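Local coordinates for protein terminal oxygenase component of carbazole (Janthinobacterium sp., PDB 7BUG) that catalyses the dioxygenation of carbazole at its angular C-9a and adjacent C-1 positions, as the terminal oxygenase of carbazole 1,9a-dioxygenase, at residues A[181-184]-A[185-188]; A[189-192]-A[193-197]; A[332-335]-A[336-340]; A[357-360]-A[361-364]; A[169-172]-A[173-177]. All coordinates share one frame; numbering follows the deposited sequence.

Contact 1: residues A[181-184]-A[185-188]; sequences PSHI and YIHK. With FE2 (Fe (II) ion), chain E.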
loop_
_atom_site.group_PDB
_atom_site.type_symbol
_atom_site.label_atom_id
_atom_site.label_comp_id
_atom_site.label_asym_id
_atom_site.label_seq_id
_atom_site.Cartn_x
_atom_site.Cartn_y
_atom_site.Cartn_z
ATOM N N PRO A 181 -31.590 -11.704 -7.475
ATOM C CA PRO A 181 -32.864 -12.069 -6.874
ATOM C C PRO A 181 -32.733 -12.842 -5.546
ATOM O O PRO A 181 -33.586 -12.732 -4.665
ATOM C CB PRO A 181 -33.564 -12.928 -7.958
ATOM C CG PRO A 181 -32.772 -12.673 -9.241
ATOM C CD PRO A 181 -31.366 -12.297 -8.803
ATOM N N SER A 182 -31.682 -13.641 -5.389
ATOM C CA SER A 182 -31.546 -14.514 -4.180
ATOM C C SER A 182 -30.828 -13.835 -3.005
ATOM O O SER A 182 -30.876 -14.369 -1.868
ATOM C CB SER A 182 -30.893 -15.776 -4.544
ATOM O OG SER A 182 -31.775 -16.518 -5.359
ATOM N N HIS A 183 -30.231 -12.651 -3.188
ATOM C CA HIS A 183 -29.455 -11.971 -2.140
ATOM C C HIS A 183 -30.386 -11.547 -1.018
ATOM O O HIS A 183 -29.886 -11.198 0.039
ATOM C CB HIS A 183 -28.640 -10.768 -2.693
ATOM C CG HIS A 183 -29.317 -9.458 -2.558
ATOM N ND1 HIS A 183 -30.252 -9.034 -3.460
ATOM C CD2 HIS A 183 -29.267 -8.519 -1.595
ATOM C CE1 HIS A 183 -30.720 -7.871 -3.082
ATOM N NE2 HIS A 183 -30.130 -7.501 -1.932
ATOM N N ILE A 184 -31.713 -11.485 -1.240
ATOM C CA ILE A 184 -32.667 -10.976 -0.224
ATOM C C ILE A 184 -32.651 -11.830 1.057
ATOM O O ILE A 184 -33.074 -11.306 2.075
ATOM C CB ILE A 184 -34.084 -10.931 -0.801
ATOM C CG1 ILE A 184 -34.556 -12.301 -1.275
ATOM C CG2 ILE A 184 -34.132 -9.860 -1.890
ATOM C CD1 ILE A 184 -36.035 -12.351 -1.589
ATOM N N TYR A 185 -32.024 -12.985 0.999
ATOM C CA TYR A 185 -31.665 -13.786 2.203
ATOM C C TYR A 185 -30.968 -12.911 3.245
ATOM O O TYR A 185 -31.248 -13.027 4.451
ATOM C CB TYR A 185 -30.841 -14.996 1.781
ATOM C CG TYR A 185 -30.529 -15.932 2.914
ATOM C CD1 TYR A 185 -31.510 -16.787 3.404
ATOM C CD2 TYR A 185 -29.293 -15.903 3.541
ATOM C CE1 TYR A 185 -31.245 -17.603 4.488
ATOM C CE2 TYR A 185 -29.024 -16.697 4.638
ATOM C CZ TYR A 185 -30.004 -17.555 5.103
ATOM O OH TYR A 185 -29.763 -18.366 6.189
ATOM N N ILE A 186 -30.073 -11.993 2.829
ATOM C CA ILE A 186 -29.336 -11.148 3.800
ATOM C C ILE A 186 -30.252 -10.176 4.538
ATOM O O ILE A 186 -29.797 -9.614 5.524
ATOM C CB ILE A 186 -28.152 -10.416 3.127
ATOM C CG1 ILE A 186 -28.588 -9.170 2.342
ATOM C CG2 ILE A 186 -27.383 -11.384 2.262
ATOM C CD1 ILE A 186 -27.431 -8.358 1.793
ATOM N N HIS A 187 -31.458 -9.900 4.017
ATOM C CA HIS A 187 -32.370 -8.871 4.553
ATOM C C HIS A 187 -33.416 -9.493 5.510
ATOM O O HIS A 187 -34.230 -8.742 6.019
ATOM C CB HIS A 187 -33.046 -8.149 3.395
ATOM C CG HIS A 187 -32.091 -7.400 2.521
ATOM N ND1 HIS A 187 -31.330 -6.377 3.001
ATOM C CD2 HIS A 187 -31.869 -7.441 1.193
ATOM C CE1 HIS A 187 -30.624 -5.840 2.016
ATOM N NE2 HIS A 187 -30.933 -6.482 0.926
ATOM N N LYS A 188 -33.298 -10.790 5.774
ATOM C CA LYS A 188 -34.341 -11.567 6.515
ATOM C C LYS A 188 -34.503 -11.022 7.940
ATOM O O LYS A 188 -35.618 -11.100 8.456
ATOM C CB LYS A 188 -34.030 -13.062 6.460
ATOM C CG LYS A 188 -32.788 -13.511 7.221
ATOM C CD LYS A 188 -32.375 -14.909 6.848
ATOM C CE LYS A 188 -31.146 -15.380 7.598
ATOM N NZ LYS A 188 -29.914 -14.658 7.154
HETATM FE FE FE2 E . -30.235 -5.778 -0.946
HETATM O O HOH W 1 -31.716 -5.022 -1.668
HETATM O O HOH W 2 -29.610 -4.834 -2.829
#

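Contact 2: residues A[189-192]-A[193-197]; sequences DSIL and VKDND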
loop_
_atom_site.group_PDB
_atom_site.type_symbol
_atom_site.label_atom_id
_atom_site.label_comp_id
_atom_site.label_asym_id
_atom_site.label_seq_id
_atom_site.Cartn_x
_atom_site.Cartn_y
_atom_site.Cartn_z
ATOM N N ASP A 189 -33.506 -10.399 8.532
ATOM C CA ASP A 189 -33.590 -9.856 9.915
ATOM C C ASP A 189 -33.698 -8.339 9.923
ATOM O O ASP A 189 -33.555 -7.733 11.011
ATOM C CB ASP A 189 -32.390 -10.283 10.768
ATOM C CG ASP A 189 -32.240 -11.786 10.925
ATOM O OD1 ASP A 189 -33.288 -12.427 11.033
ATOM O OD2 ASP A 189 -31.079 -12.286 10.928
ATOM N N SER A 190 -33.975 -7.683 8.783
ATOM C CA SER A 190 -34.031 -6.208 8.743
ATOM C C SER A 190 -35.179 -5.672 9.606
ATOM O O SER A 190 -36.236 -6.239 9.520
ATOM C CB SER A 190 -34.180 -5.665 7.337
ATOM O OG SER A 190 -34.268 -4.245 7.399
ATOM N N ILE A 191 -34.941 -4.568 10.304
ATOM C CA ILE A 191 -35.954 -3.794 11.077
ATOM C C ILE A 191 -37.087 -3.414 10.121
ATOM O O ILE A 191 -38.252 -3.456 10.560
ATOM C CB ILE A 191 -35.305 -2.559 11.734
ATOM C CG1 ILE A 191 -36.303 -1.788 12.602
ATOM C CG2 ILE A 191 -34.671 -1.643 10.688
ATOM C CD1 ILE A 191 -36.609 -2.455 13.934
ATOM N N LEU A 192 -36.770 -3.093 8.844
ATOM C CA LEU A 192 -37.808 -2.622 7.878
ATOM C C LEU A 192 -38.823 -3.754 7.678
ATOM O O LEU A 192 -40.029 -3.502 7.687
ATOM C CB LEU A 192 -37.175 -2.199 6.537
ATOM C CG LEU A 192 -38.160 -1.964 5.385
ATOM C CD1 LEU A 192 -38.985 -0.722 5.632
ATOM C CD2 LEU A 192 -37.437 -1.815 4.043
ATOM N N VAL A 193 -38.340 -4.977 7.486
ATOM C CA VAL A 193 -39.178 -6.163 7.178
ATOM C C VAL A 193 -40.129 -6.378 8.385
ATOM O O VAL A 193 -41.332 -6.632 8.164
ATOM C CB VAL A 193 -38.279 -7.377 6.868
ATOM C CG1 VAL A 193 -39.055 -8.669 6.799
ATOM C CG2 VAL A 193 -37.473 -7.191 5.573
ATOM N N LYS A 194 -39.641 -6.180 9.610
ATOM C CA LYS A 194 -40.470 -6.381 10.839
ATOM C C LYS A 194 -41.428 -5.197 11.022
ATOM O O LYS A 194 -42.626 -5.420 11.063
ATOM C CB LYS A 194 -39.603 -6.548 12.094
ATOM C CG LYS A 194 -38.336 -7.378 11.929
ATOM C CD LYS A 194 -37.591 -7.621 13.239
ATOM C CE LYS A 194 -36.294 -8.387 13.054
ATOM N NZ LYS A 194 -36.542 -9.798 12.671
ATOM N N ASP A 195 -40.903 -3.983 11.157
ATOM C CA ASP A 195 -41.686 -2.780 11.522
ATOM C C ASP A 195 -42.562 -2.289 10.370
ATOM O O ASP A 195 -43.481 -1.497 10.682
ATOM C CB ASP A 195 -40.806 -1.636 11.987
ATOM C CG ASP A 195 -40.145 -1.878 13.328
ATOM O OD1 ASP A 195 -40.331 -2.977 13.871
ATOM O OD2 ASP A 195 -39.412 -0.968 13.780
ATOM N N ASN A 196 -42.266 -2.635 9.104
ATOM C CA ASN A 196 -43.155 -2.243 7.969
ATOM C C ASN A 196 -43.882 -3.469 7.430
ATOM O O ASN A 196 -44.571 -3.337 6.426
ATOM C CB ASN A 196 -42.447 -1.494 6.825
ATOM C CG ASN A 196 -43.431 -0.675 6.016
ATOM O OD1 ASN A 196 -44.331 -0.055 6.607
ATOM N ND2 ASN A 196 -43.258 -0.647 4.690
ATOM N N ASP A 197 -43.762 -4.628 8.079
ATOM C CA ASP A 197 -44.712 -5.736 7.849
ATOM C C ASP A 197 -44.577 -6.301 6.433
ATOM O O ASP A 197 -45.603 -6.739 5.876
ATOM C CB ASP A 197 -46.140 -5.224 8.062
ATOM C CG ASP A 197 -46.995 -6.230 8.787
ATOM O OD1 ASP A 197 -46.551 -6.656 9.859
ATOM O OD2 ASP A 197 -48.064 -6.600 8.247
#

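Contact 3: residues A[332-335]-A[336-340]; sequences DDIW and AREAM. With FE2 (Fe (II) ion), chain E.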
loop_
_atom_site.group_PDB
_atom_site.type_symbol
_atom_site.label_atom_id
_atom_site.label_comp_id
_atom_site.label_asym_id
_atom_site.label_seq_id
_atom_site.Cartn_x
_atom_site.Cartn_y
_atom_site.Cartn_z
ATOM N N ASP A 332 -27.099 -3.689 5.089
ATOM C CA ASP A 332 -26.616 -5.082 4.902
ATOM C C ASP A 332 -26.081 -5.259 3.467
ATOM O O ASP A 332 -25.182 -6.023 3.273
ATOM C CB ASP A 332 -27.658 -6.134 5.254
ATOM C CG ASP A 332 -27.908 -6.233 6.764
ATOM O OD1 ASP A 332 -26.921 -6.114 7.557
ATOM O OD2 ASP A 332 -29.075 -6.350 7.127
ATOM N N ASP A 333 -26.611 -4.524 2.491
ATOM C CA ASP A 333 -26.063 -4.580 1.116
ATOM C C ASP A 333 -24.632 -4.058 1.115
ATOM O O ASP A 333 -23.832 -4.547 0.286
ATOM C CB ASP A 333 -26.921 -3.743 0.172
ATOM C CG ASP A 333 -28.254 -4.409 -0.098
ATOM O OD1 ASP A 333 -28.292 -5.630 -0.392
ATOM O OD2 ASP A 333 -29.237 -3.739 0.052
ATOM N N ILE A 334 -24.355 -3.053 1.927
ATOM C CA ILE A 334 -23.023 -2.398 1.940
ATOM C C ILE A 334 -21.953 -3.427 2.332
ATOM O O ILE A 334 -20.960 -3.612 1.582
ATOM C CB ILE A 334 -23.019 -1.161 2.828
ATOM C CG1 ILE A 334 -23.925 -0.090 2.200
ATOM C CG2 ILE A 334 -21.585 -0.675 3.046
ATOM C CD1 ILE A 334 -24.045 1.137 3.051
ATOM N N TRP A 335 -22.167 -4.164 3.427
ATOM C CA TRP A 335 -21.092 -5.097 3.846
ATOM C C TRP A 335 -21.103 -6.340 2.919
ATOM O O TRP A 335 -20.034 -6.934 2.715
ATOM C CB TRP A 335 -21.106 -5.348 5.361
ATOM C CG TRP A 335 -22.298 -6.045 5.888
ATOM C CD1 TRP A 335 -23.338 -5.475 6.581
ATOM C CD2 TRP A 335 -22.558 -7.454 5.825
ATOM N NE1 TRP A 335 -24.250 -6.439 6.896
ATOM C CE2 TRP A 335 -23.800 -7.658 6.465
ATOM C CE3 TRP A 335 -21.862 -8.566 5.326
ATOM C CZ2 TRP A 335 -24.355 -8.930 6.594
ATOM C CZ3 TRP A 335 -22.412 -9.821 5.468
ATOM C CH2 TRP A 335 -23.630 -9.992 6.115
ATOM N N ALA A 336 -22.225 -6.710 2.301
ATOM C CA ALA A 336 -22.249 -7.778 1.273
ATOM C C ALA A 336 -21.311 -7.387 0.119
ATOM O O ALA A 336 -20.513 -8.220 -0.333
ATOM C CB ALA A 336 -23.623 -8.055 0.755
ATOM N N ARG A 337 -21.446 -6.163 -0.387
ATOM C CA ARG A 337 -20.555 -5.708 -1.503
ATOM C C ARG A 337 -19.094 -5.820 -1.070
ATOM O O ARG A 337 -18.265 -6.309 -1.859
ATOM C CB ARG A 337 -20.843 -4.247 -1.867
ATOM C CG ARG A 337 -22.220 -4.056 -2.454
ATOM C CD ARG A 337 -22.515 -2.589 -2.528
ATOM N NE ARG A 337 -23.926 -2.440 -2.664
ATOM C CZ ARG A 337 -24.537 -1.292 -2.516
ATOM N NH1 ARG A 337 -23.846 -0.167 -2.435
ATOM N NH2 ARG A 337 -25.840 -1.275 -2.504
ATOM N N GLU A 338 -18.776 -5.326 0.096
ATOM C CA GLU A 338 -17.419 -5.303 0.658
ATOM C C GLU A 338 -16.902 -6.751 0.720
ATOM O O GLU A 338 -15.706 -6.960 0.476
ATOM C CB GLU A 338 -17.404 -4.597 2.019
ATOM C CG GLU A 338 -17.678 -3.090 1.945
ATOM C CD GLU A 338 -17.853 -2.425 3.312
ATOM O OE1 GLU A 338 -18.205 -3.133 4.278
ATOM O OE2 GLU A 338 -17.648 -1.224 3.414
ATOM N N ALA A 339 -17.764 -7.704 1.023
ATOM C CA ALA A 339 -17.355 -9.112 1.174
ATOM C C ALA A 339 -16.965 -9.739 -0.174
ATOM O O ALA A 339 -16.268 -10.785 -0.169
ATOM C CB ALA A 339 -18.427 -9.930 1.849
ATOM N N MET A 340 -17.418 -9.168 -1.304
ATOM C CA MET A 340 -17.118 -9.733 -2.631
ATOM C C MET A 340 -15.779 -9.174 -3.173
ATOM O O MET A 340 -15.278 -9.671 -4.187
ATOM C CB MET A 340 -18.237 -9.456 -3.635
ATOM C CG MET A 340 -19.337 -10.502 -3.529
ATOM S SD MET A 340 -20.562 -10.436 -4.892
ATOM C CE MET A 340 -21.179 -8.855 -4.279
HETATM FE FE FE2 E . -30.235 -5.778 -0.946
HETATM O O HOH W 1 -31.716 -5.022 -1.668
HETATM O O HOH W 2 -29.610 -4.834 -2.829
#

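Contact 4: residues A[357-360]-A[361-364]; sequences ESDE and AIVA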
loop_
_atom_site.group_PDB
_atom_site.type_symbol
_atom_site.label_atom_id
_atom_site.label_comp_id
_atom_site.label_asym_id
_atom_site.label_seq_id
_atom_site.Cartn_x
_atom_site.Cartn_y
_atom_site.Cartn_z
ATOM N N GLU A 357 -29.222 -20.760 -10.522
ATOM C CA GLU A 357 -30.307 -20.419 -11.479
ATOM C C GLU A 357 -30.713 -18.951 -11.372
ATOM O O GLU A 357 -30.944 -18.330 -12.455
ATOM C CB GLU A 357 -31.492 -21.376 -11.284
ATOM C CG GLU A 357 -31.139 -22.755 -11.790
ATOM C CD GLU A 357 -30.506 -23.696 -10.761
ATOM O OE1 GLU A 357 -30.114 -23.245 -9.631
ATOM O OE2 GLU A 357 -30.445 -24.898 -11.083
ATOM N N SER A 358 -30.885 -18.392 -10.176
ATOM C CA SER A 358 -31.358 -16.991 -10.034
ATOM C C SER A 358 -30.314 -16.013 -10.603
ATOM O O SER A 358 -30.706 -14.863 -10.895
ATOM C CB SER A 358 -31.695 -16.667 -8.651
ATOM O OG SER A 358 -30.585 -16.875 -7.797
ATOM N N ASP A 359 -29.075 -16.439 -10.845
ATOM C CA ASP A 359 -28.062 -15.526 -11.406
ATOM C C ASP A 359 -28.371 -15.261 -12.890
ATOM O O ASP A 359 -27.604 -14.500 -13.532
ATOM C CB ASP A 359 -26.665 -16.103 -11.209
ATOM C CG ASP A 359 -26.272 -16.137 -9.744
ATOM O OD1 ASP A 359 -26.619 -15.170 -9.030
ATOM O OD2 ASP A 359 -25.571 -17.132 -9.356
ATOM N N GLU A 360 -29.406 -15.906 -13.466
ATOM C CA GLU A 360 -29.844 -15.580 -14.852
ATOM C C GLU A 360 -30.070 -14.071 -14.940
ATOM O O GLU A 360 -29.712 -13.476 -15.969
ATOM C CB GLU A 360 -31.090 -16.391 -15.222
ATOM C CG GLU A 360 -31.630 -16.105 -16.595
ATOM C CD GLU A 360 -30.661 -16.384 -17.739
ATOM O OE1 GLU A 360 -29.741 -17.208 -17.559
ATOM O OE2 GLU A 360 -30.839 -15.766 -18.829
ATOM N N ALA A 361 -30.635 -13.443 -13.920
ATOM C CA ALA A 361 -30.877 -11.978 -13.905
ATOM C C ALA A 361 -29.531 -11.237 -14.021
ATOM O O ALA A 361 -29.368 -10.329 -14.877
ATOM C CB ALA A 361 -31.564 -11.551 -12.656
ATOM N N ILE A 362 -28.533 -11.669 -13.251
ATOM C CA ILE A 362 -27.189 -11.046 -13.273
ATOM C C ILE A 362 -26.535 -11.215 -14.646
ATOM O O ILE A 362 -25.958 -10.221 -15.160
ATOM C CB ILE A 362 -26.310 -11.574 -12.137
ATOM C CG1 ILE A 362 -26.898 -11.054 -10.811
ATOM C CG2 ILE A 362 -24.845 -11.138 -12.367
ATOM C CD1 ILE A 362 -26.383 -11.749 -9.578
ATOM N N VAL A 363 -26.586 -12.417 -15.227
ATOM C CA VAL A 363 -25.964 -12.704 -16.538
ATOM C C VAL A 363 -26.686 -11.884 -17.616
ATOM O O VAL A 363 -26.010 -11.353 -18.474
ATOM C CB VAL A 363 -25.970 -14.213 -16.809
ATOM C CG1 VAL A 363 -25.790 -14.548 -18.269
ATOM C CG2 VAL A 363 -24.890 -14.874 -15.951
ATOM N N ALA A 364 -27.982 -11.711 -17.532
ATOM C CA ALA A 364 -28.708 -10.882 -18.530
ATOM C C ALA A 364 -28.203 -9.443 -18.439
ATOM O O ALA A 364 -27.984 -8.839 -19.481
ATOM C CB ALA A 364 -30.182 -10.965 -18.289
HETATM O O HOH W 3 -33.157 -14.904 -12.288
#

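Contact 5: residues A[169-172]-A[173-177]; sequences SNWR and LAVEN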
loop_
_atom_site.group_PDB
_atom_site.type_symbol
_atom_site.label_atom_id
_atom_site.label_comp_id
_atom_site.label_asym_id
_atom_site.label_seq_id
_atom_site.Cartn_x
_atom_site.Cartn_y
_atom_site.Cartn_z
ATOM N N SER A 169 -16.253 -0.673 -2.705
ATOM C CA SER A 169 -16.258 -1.841 -3.591
ATOM C C SER A 169 -16.320 -1.306 -5.006
ATOM O O SER A 169 -16.792 -0.163 -5.241
ATOM C CB SER A 169 -17.362 -2.806 -3.363
ATOM O OG SER A 169 -18.574 -2.414 -4.026
ATOM N N ASN A 170 -15.857 -2.113 -5.931
ATOM C CA ASN A 170 -16.085 -1.794 -7.356
ATOM C C ASN A 170 -17.588 -1.656 -7.589
ATOM O O ASN A 170 -18.400 -2.408 -7.023
ATOM C CB ASN A 170 -15.461 -2.877 -8.236
ATOM C CG ASN A 170 -15.599 -2.622 -9.708
ATOM O OD1 ASN A 170 -16.567 -3.059 -10.331
ATOM N ND2 ASN A 170 -14.681 -1.829 -10.208
ATOM N N TRP A 171 -17.965 -0.781 -8.514
ATOM C CA TRP A 171 -19.361 -0.493 -8.849
ATOM C C TRP A 171 -20.100 -1.753 -9.291
ATOM O O TRP A 171 -21.301 -1.815 -9.057
ATOM C CB TRP A 171 -19.451 0.624 -9.935
ATOM C CG TRP A 171 -18.984 0.185 -11.294
ATOM C CD1 TRP A 171 -17.717 0.012 -11.748
ATOM C CD2 TRP A 171 -19.841 -0.167 -12.392
ATOM N NE1 TRP A 171 -17.730 -0.426 -13.065
ATOM C CE2 TRP A 171 -19.023 -0.535 -13.476
ATOM C CE3 TRP A 171 -21.225 -0.174 -12.528
ATOM C CZ2 TRP A 171 -19.566 -0.901 -14.722
ATOM C CZ3 TRP A 171 -21.768 -0.576 -13.729
ATOM C CH2 TRP A 171 -20.938 -0.930 -14.801
ATOM N N ARG A 172 -19.471 -2.661 -10.020
ATOM C CA ARG A 172 -20.207 -3.833 -10.556
ATOM C C ARG A 172 -20.636 -4.779 -9.437
ATOM O O ARG A 172 -21.698 -5.422 -9.549
ATOM C CB ARG A 172 -19.304 -4.552 -11.542
ATOM C CG ARG A 172 -19.055 -3.669 -12.764
ATOM C CD ARG A 172 -17.930 -4.230 -13.620
ATOM N NE ARG A 172 -16.668 -4.312 -12.891
ATOM C CZ ARG A 172 -15.555 -4.826 -13.332
ATOM N NH1 ARG A 172 -15.500 -5.346 -14.556
ATOM N NH2 ARG A 172 -14.503 -4.875 -12.550
ATOM N N LEU A 173 -19.834 -4.860 -8.391
ATOM C CA LEU A 173 -20.236 -5.732 -7.246
ATOM C C LEU A 173 -21.502 -5.147 -6.606
ATOM O O LEU A 173 -22.389 -5.890 -6.235
ATOM C CB LEU A 173 -19.056 -5.789 -6.272
ATOM C CG LEU A 173 -17.769 -6.383 -6.840
ATOM C CD1 LEU A 173 -16.684 -6.424 -5.759
ATOM C CD2 LEU A 173 -18.028 -7.748 -7.454
ATOM N N ALA A 174 -21.643 -3.818 -6.599
ATOM C CA ALA A 174 -22.818 -3.109 -6.082
ATOM C C ALA A 174 -24.040 -3.352 -6.988
ATOM O O ALA A 174 -25.131 -3.692 -6.517
ATOM C CB ALA A 174 -22.502 -1.622 -5.989
ATOM N N VAL A 175 -23.860 -3.203 -8.318
ATOM C CA VAL A 175 -24.966 -3.425 -9.275
ATOM C C VAL A 175 -25.488 -4.841 -9.105
ATOM O O VAL A 175 -26.724 -5.055 -9.043
ATOM C CB VAL A 175 -24.507 -3.227 -10.724
ATOM C CG1 VAL A 175 -25.604 -3.657 -11.693
ATOM C CG2 VAL A 175 -24.162 -1.775 -10.969
ATOM N N GLU A 176 -24.579 -5.811 -9.043
ATOM C CA GLU A 176 -24.987 -7.235 -9.050
ATOM C C GLU A 176 -25.686 -7.545 -7.743
ATOM O O GLU A 176 -26.741 -8.195 -7.817
ATOM C CB GLU A 176 -23.821 -8.133 -9.383
ATOM C CG GLU A 176 -23.350 -7.886 -10.792
ATOM C CD GLU A 176 -22.324 -8.879 -11.298
ATOM O OE1 GLU A 176 -22.085 -9.954 -10.597
ATOM O OE2 GLU A 176 -21.784 -8.649 -12.381
ATOM N N ASN A 177 -25.180 -7.017 -6.640
ATOM C CA ASN A 177 -25.829 -7.163 -5.313
ATOM C C ASN A 177 -27.246 -6.576 -5.382
ATOM O O ASN A 177 -28.164 -7.174 -4.801
ATOM C CB ASN A 177 -25.002 -6.485 -4.243
ATOM C CG ASN A 177 -25.775 -6.234 -2.959
ATOM O OD1 ASN A 177 -26.089 -7.183 -2.257
ATOM N ND2 ASN A 177 -25.941 -4.961 -2.624
#

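Contact 1: residues A[181-184]-A[185-188]
His183 NE2 and His187 NE2 converge on one iron(II) ion, His183 NE2 at 2.0 Å and His187 NE2 at 2.1 Å. As co-ligands the two nitrogens lie 3.1 Å apart, His183 NE2 from His187 NE2, without a hydrogen bond between them. Their imidazoles meet obliquely, the planes at 81°. Asp180 O takes a hydrogen bond from His183 ND1, which helps set the rotation of that ring. With Asp333 the pair makes the facial triad of two histidines and one carboxylate found in Rieske non-haem oxygenases, and water completes the metal site. The ligands sit on a short 3-10 segment: Ile186 N bonds to His183 O and His187 N to Ile184 O, each three residues back. Ile186 works on both rings. Its CG1, between the backbone N and the carbonyl carbon (chi1 80°), lies 3.7 Å above the plane of the His187 ring, over its centre, while CD1 comes in at the edge of the other ring, 3.9 Å from His183 CD2. With an alanine at Ile186, the loss of these carbons would probably leave a gap over the His187 ring and beside the edge of His183. Tyr185 OH and Lys188 NZ reach Glu81 of a neighbouring subunit.

Contact 2: residues A[189-192]-A[193-197]
Ile191 lays its outer carbons against the carboxylate of Asp195, one turn on, with CD1 3.2 Å from Asp195 OD2. CG1 is anti to the backbone N (chi1 -177°), and the bend at chi2 then carries CD1 over toward the acid; the two side chains cross obliquely. Leu192 and Asn196 instead run side by side, pointing the same way, and Leu192 CD1 rests 3.7 Å from Asn196 CB. Met324 of helix 307-327 packs on both, while the Asn196 amide is held by Lys256 NZ at OD1 and by Asn277 OD1 at ND2. All this belongs to one short helix, 191-195, capped at both ends. Ser190 is the N-cap: its OG accepts from Leu192 N at 3.1 Å and is also hydrogen-bonded to Gly328 O. At the far end a Schellman motif closes the helix, with Asp197 at positive phi as the C-prime residue, Asp197 N bonding to Lys194 O and Leu198 N to Val193 O. Between the caps, Asp195 N bonds to Ile191 O at 2.8 Å. Lys194 stretches back along the incoming backbone, its CG 3.4 Å from Ser190 O and its CE 3.5 Å from Asp189 O. Lys194 NZ stops 4.5 Å from Asp189 OD1, beyond a salt bridge; that carboxylate pairs with Arg249.

Contact 3: residues A[332-335]-A[336-340]
Asp333 and Arg337, one turn apart on helix 331-344, form the tight, buried side of this contact, from which the helix delivers the carboxylate of the facial triad to iron. Asp333 OD1 binds the iron(II) ion at 2.0 Å and Asp333 OD2 more loosely at 2.5 Å. Arg337 runs extended along the helix, its CG 3.2 Å from Asp333 O and its NH2 3.8 Å from Asp333 CB. Its guanidinium does not salt-bridge the ligand: Arg337 NH2 stays 4.9 Å from Asp333 OD2, and Tyr296 takes it in a cation-pi contact. Asn330 ND2 donates to Asp333 OD2, steadying the carboxylate from the second shell. The side toward solvent is looser: exposed Glu338 lies alongside Ile334, with OE2 no nearer than 4.0 Å to Ile334 CG2. At the subunit interface, Trp335, with CG between its backbone N and carbonyl carbon (chi1 65°), sends its indole back over Asp332 and meets Trp91 of a neighbouring subunit. A phenylalanine in place of Trp335 lacks the indole N-H and would probably leave Asp332 OD1 without that donor. Trp335 NE1 reaches the anti lone pair of Asp332 OD1 at 2.8 Å, the oxygen lying near the indole plane.

Contact 4: residues A[357-360]-A[361-364]
Asp359 and Ile362 share the same first torsion, CG and CG1 each anti to the carbonyl carbon (chi1 -68° in both), and it sends the two side chains out side by side, with Asp359 OD1 3.5 Å from Ile362 CD1. They stand where a turn winds into helix 360-372, at the interface with a neighbouring subunit. The bonding pattern changes as the helix starts. Glu360 N bonds to Glu357 O, three residues back, and Ala361 N makes a weak bond of the same span to Ser358 O; from there the four-residue span takes over, with Val363 N to Asp359 O and Ala364 N to Glu360 O, both bonds 2.9 Å long. The buried Asp359 carboxylate is gripped through OD2 by two donors, Phe356 N and His71 NE2 of the neighbouring subunit. His71 is a ligand of the [2Fe-2S] cluster, which places this turn against the Rieske centre of the next chain, and Arg72 from that same subunit packs on Ile362. Glu360 turns elsewhere: its chain bends at chi2 (60°), and OE2 ends in a salt bridge with Arg210. Ala364 CB lies 3.5 Å from Glu360 O, and Val363 CG2 lies 3.7 Å from Asp359 O. A water straddles the weak bond of the turn, donating to Ser358 O at 2.8 Å and accepting only weakly from Ala361 N.

Contact 5: residues A[169-172]-A[173-177]
Apolar contact comes first between Trp171 and Val175, one turn apart and lying side by side: Trp171 CE3 is 3.7 Å from Val175 CG2. Val175 has CG1 anti to the backbone N (chi1 172°), which leaves CG2 on the flank that meets the indole and also brings it 3.4 Å from Trp171 O. Arg172 adds its aliphatic part, CG lying 3.2 Å above the Trp171 ring and offset toward the rim. Trp365 of helix 360-372 packs against both Trp171 and Val175. Ala174 CB sits close over the same turn, 3.3 Å from Trp171 O. Among the hydrogen bonds, Asn170 OD1 serves two donors. Asn170 is the N-cap of helix 171-179, and its OD1 accepts from Arg172 N and Arg172 NE, each at 2.9 Å and from opposite faces of the amide plane. A bend at chi3 (-60°) folds the arginine back to make the second bond, which is nearly straight and lies in the guanidinium plane. Val19 O and Tyr18 O hold Arg172 NH1, Trp171 NE1 bonds to Ala21 O, and Asn170 ND2 donates to Glu291 O and Lys22 O, so the cap amide is fixed at both ends. Ser169 OG donates to Asn170 O at 3.0 Å, from above the carbonyl plane. Glu176 carries charge pairs: its CG passes 3.2 Å from Arg172 O, OE1 then forms salt bridges with Arg366 and with Arg72 of a neighbouring subunit, and OE2 is hydrogen-bonded to Tyr18 OH.

Contacts 1 and 3 share the iron(II) ion and its waters. Their centres are 12 Å apart, and His183 NE2 comes within 3.0 Å of Asp333 OD1 as neighbouring ligands of the metal. Contact 5 backs this site: Ala174 CB lies 3.6 Å from Arg337 CD of contact 3. Contact 4 reaches contact 1 through a probable hydrogen bond, Ser182 OG to Ser358 OG at 2.7 Å. The side chain of Ile362 in contact 4 is about 11 Å from the bound FE2 ion. Contacts 1, 3, 4 and 5 all touch the second subunit, whose Rieske residues, such as His71 and Tyr92, pack against this part of the chain. Contact 2 continues the chain from contact 1 and meets no other subunit.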